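Local coordinates for rhamnose ABC transporter, rhamnose-binding protein (Actinomyces odontolyticus ATCC 17982, PDB 5BQ3) that probably binds a carbohydrate, likely rhamnose, as the extracellular solute-binding component of an ABC transporter, at residues 31-36 with 89-94. Numbering follows the deposited sequence.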
ATOM      1  N   THR A  31      18.014 -10.668   1.882  1.00 34.41           N
ATOM      2  CA  THR A  31      17.627 -10.661   0.470  1.00 34.06           C
ATOM      3  C   THR A  31      16.175 -10.196   0.333  1.00 37.21           C
ATOM      4  O   THR A  31      15.290 -10.681   1.042  1.00 36.45           O
ATOM      5  CB  THR A  31      17.878 -12.027  -0.190  1.00 38.81           C
ATOM      6  OG1 THR A  31      19.268 -12.337  -0.089  1.00 37.85           O
ATOM      7  CG2 THR A  31      17.484 -12.048  -1.657  1.00 35.94           C
ATOM      8  N   PHE A  32      15.955  -9.245  -0.589  1.00 33.84           N
ATOM      9  CA  PHE A  32      14.653  -8.655  -0.901  1.00 32.65           C
ATOM     10  C   PHE A  32      14.170  -9.194  -2.248  1.00 39.10           C
ATOM     11  O   PHE A  32      14.875  -9.060  -3.250  1.00 39.85           O
ATOM     12  CB  PHE A  32      14.739  -7.113  -0.917  1.00 33.70           C
ATOM     13  CG  PHE A  32      15.272  -6.487   0.351  1.00 34.69           C
ATOM     14  CD1 PHE A  32      16.637  -6.300   0.532  1.00 38.58           C
ATOM     15  CD2 PHE A  32      14.410  -6.073   1.358  1.00 35.26           C
ATOM     16  CE1 PHE A  32      17.132  -5.740   1.716  1.00 39.53           C
ATOM     17  CE2 PHE A  32      14.901  -5.507   2.532  1.00 38.32           C
ATOM     18  CZ  PHE A  32      16.259  -5.347   2.706  1.00 37.64           C
ATOM     19  N   ILE A  33      12.994  -9.848  -2.261  1.00 36.16           N
ATOM     20  CA  ILE A  33      12.408 -10.402  -3.479  1.00 36.46           C
ATOM     21  C   ILE A  33      11.099  -9.649  -3.791  1.00 39.91           C
ATOM     22  O   ILE A  33      10.075  -9.905  -3.152  1.00 38.47           O
ATOM     23  CB  ILE A  33      12.211 -11.952  -3.437  1.00 40.00           C
ATOM     24  CG1 ILE A  33      13.522 -12.688  -3.061  1.00 40.99           C
ATOM     25  CG2 ILE A  33      11.658 -12.468  -4.784  1.00 41.63           C
ATOM     26  CD1 ILE A  33      13.341 -14.098  -2.520  1.00 46.34           C
ATOM     27  N   PRO A  34      11.109  -8.720  -4.779  1.00 37.35           N
ATOM     28  CA  PRO A  34       9.858  -8.030  -5.136  1.00 36.01           C
ATOM     29  C   PRO A  34       8.977  -8.914  -6.023  1.00 39.67           C
ATOM     30  O   PRO A  34       9.405  -9.999  -6.428  1.00 39.90           O
ATOM     31  CB  PRO A  34      10.351  -6.786  -5.880  1.00 38.07           C
ATOM     32  CG  PRO A  34      11.630  -7.211  -6.514  1.00 44.01           C
ATOM     33  CD  PRO A  34      12.230  -8.295  -5.651  1.00 39.91           C
ATOM     34  N   LYS A  35       7.752  -8.445  -6.337  1.00 35.49           N
ATOM     35  CA  LYS A  35       6.809  -9.149  -7.210  1.00 35.42           C
ATOM     36  C   LYS A  35       7.393  -9.318  -8.618  1.00 41.11           C
ATOM     37  O   LYS A  35       7.239 -10.368  -9.245  1.00 42.01           O
ATOM     38  CB  LYS A  35       5.486  -8.368  -7.295  1.00 36.84           C
ATOM     39  CG  LYS A  35       4.564  -8.536  -6.104  1.00 42.54           C
ATOM     40  CD  LYS A  35       3.260  -7.796  -6.337  1.00 46.45           C
ATOM     41  CE  LYS A  35       2.250  -8.102  -5.268  1.00 53.42           C
ATOM     42  NZ  LYS A  35       0.967  -7.390  -5.498  1.00 61.56           N
ATOM     43  N   GLN A  36       8.084  -8.270  -9.088  1.00 38.37           N
ATOM     44  CA  GLN A  36       8.699  -8.141 -10.404  1.00 39.86           C
ATOM     45  C   GLN A  36       9.894  -7.187 -10.304  1.00 44.34           C
ATOM     46  O   GLN A  36       9.857  -6.246  -9.508  1.00 42.94           O
ATOM     47  CB  GLN A  36       7.626  -7.599 -11.381  1.00 41.33           C
ATOM     48  CG  GLN A  36       8.037  -7.462 -12.838  1.00 60.92           C
ATOM     49  CD  GLN A  36       6.903  -6.944 -13.691  1.00 83.20           C
ATOM     50  OE1 GLN A  36       6.324  -7.670 -14.506  1.00 79.29           O
ATOM     51  NE2 GLN A  36       6.562  -5.674 -13.528  1.00 76.46           N
ATOM     52  N   LEU A  89      14.848 -13.242   4.681  1.00 33.87           N
ATOM     53  CA  LEU A  89      14.186 -13.157   3.382  1.00 33.25           C
ATOM     54  C   LEU A  89      12.966 -12.240   3.468  1.00 35.07           C
ATOM     55  O   LEU A  89      12.036 -12.516   4.229  1.00 34.31           O
ATOM     56  CB  LEU A  89      13.789 -14.553   2.879  1.00 33.93           C
ATOM     57  CG  LEU A  89      13.687 -14.696   1.365  1.00 39.14           C
ATOM     58  CD1 LEU A  89      15.032 -15.062   0.765  1.00 40.65           C
ATOM     59  CD2 LEU A  89      12.661 -15.735   0.993  1.00 41.78           C
ATOM     60  N   VAL A  90      12.992 -11.131   2.710  1.00 30.60           N
ATOM     61  CA  VAL A  90      11.902 -10.150   2.660  1.00 29.23           C
ATOM     62  C   VAL A  90      11.235 -10.293   1.282  1.00 33.25           C
ATOM     63  O   VAL A  90      11.898 -10.073   0.269  1.00 33.22           O
ATOM     64  CB  VAL A  90      12.378  -8.703   2.967  1.00 32.62           C
ATOM     65  CG1 VAL A  90      11.190  -7.770   3.149  1.00 31.64           C
ATOM     66  CG2 VAL A  90      13.273  -8.660   4.208  1.00 32.71           C
ATOM     67  N   ILE A  91       9.953 -10.719   1.237  1.00 29.49           N
ATOM     68  CA  ILE A  91       9.281 -10.983  -0.039  1.00 29.21           C
ATOM     69  C   ILE A  91       7.865 -10.370  -0.149  1.00 33.08           C
ATOM     70  O   ILE A  91       7.091 -10.395   0.800  1.00 31.95           O
ATOM     71  CB  ILE A  91       9.248 -12.526  -0.308  1.00 32.76           C
ATOM     72  CG1 ILE A  91       8.583 -12.872  -1.662  1.00 33.05           C
ATOM     73  CG2 ILE A  91       8.619 -13.319   0.856  1.00 33.52           C
ATOM     74  CD1 ILE A  91       9.126 -14.054  -2.358  1.00 42.34           C
ATOM     75  N   ALA A  92       7.544  -9.847  -1.345  1.00 30.82           N
ATOM     76  CA  ALA A  92       6.223  -9.345  -1.716  1.00 30.28           C
ATOM     77  C   ALA A  92       5.578 -10.432  -2.570  1.00 35.39           C
ATOM     78  O   ALA A  92       5.876 -10.540  -3.760  1.00 35.70           O
ATOM     79  CB  ALA A  92       6.341  -8.023  -2.469  1.00 30.71           C
ATOM     80  N   ALA A  93       4.789 -11.314  -1.922  1.00 32.35           N
ATOM     81  CA  ALA A  93       4.161 -12.491  -2.527  1.00 33.00           C
ATOM     82  C   ALA A  93       3.226 -12.156  -3.692  1.00 37.61           C
ATOM     83  O   ALA A  93       2.315 -11.338  -3.547  1.00 36.93           O
ATOM     84  CB  ALA A  93       3.402 -13.279  -1.470  1.00 33.85           C
ATOM     85  N   ASN A  94       3.463 -12.805  -4.850  1.00 34.84           N
ATOM     86  CA  ASN A  94       2.649 -12.654  -6.059  1.00 35.07           C
ATOM     87  C   ASN A  94       1.303 -13.357  -5.874  1.00 39.52           C
ATOM     88  O   ASN A  94       0.279 -12.876  -6.356  1.00 38.97           O
ATOM     89  CB  ASN A  94       3.385 -13.210  -7.274  1.00 37.29           C
ATOM     90  CG  ASN A  94       4.268 -12.215  -7.987  1.00 55.68           C
ATOM     91  OD1 ASN A  94       3.869 -11.080  -8.271  1.00 52.56           O
ATOM     92  ND2 ASN A  94       5.463 -12.648  -8.362  1.00 43.78           N
TER
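Beyond the last strand residues, N94 reaches across to K35: its ND2 donates to K35 O at 3.0 Å, in the carbonyl plane on a lone pair and nearly within its own amide plane. The other branch, OD1, lies 3.3 Å from K35 CB, against the root of the lysine chain. From there K35 runs extended past A92 O and the A93 carbonyl, and its NZ bonds S118 OG. An alanine in place of N94 would probably leave K35 O without this donor and open a gap beside K35 CB and CG, though Q74 still bridges the loops through P34 O and A92 O. Upstream, strands 29-33 and 88-91 run parallel, with V90 N to T31 O, I33 N to V90 O and A92 N to I33 O as nearly straight bonds. On one face the F32 ring lies alongside V90, with CD2 3.7 Å from V90 CB; L46 of helix 40-56 touches F32. On the other face, with CG1 anti to the carbonyl carbon (chi1 -53°), I33 leans back along its strand, which brings CD1 to L89 CD1 at 3.8 Å. I33 CG2 meets I91 CD1 at the same distance, while I78 of helix 75-83 packs on L89 and I91. Interior parallel strands, helices on both faces and loops leaving the C-terminal strand ends are characteristic of the Rossmann-like N-terminal lobe of a periplasmic binding protein.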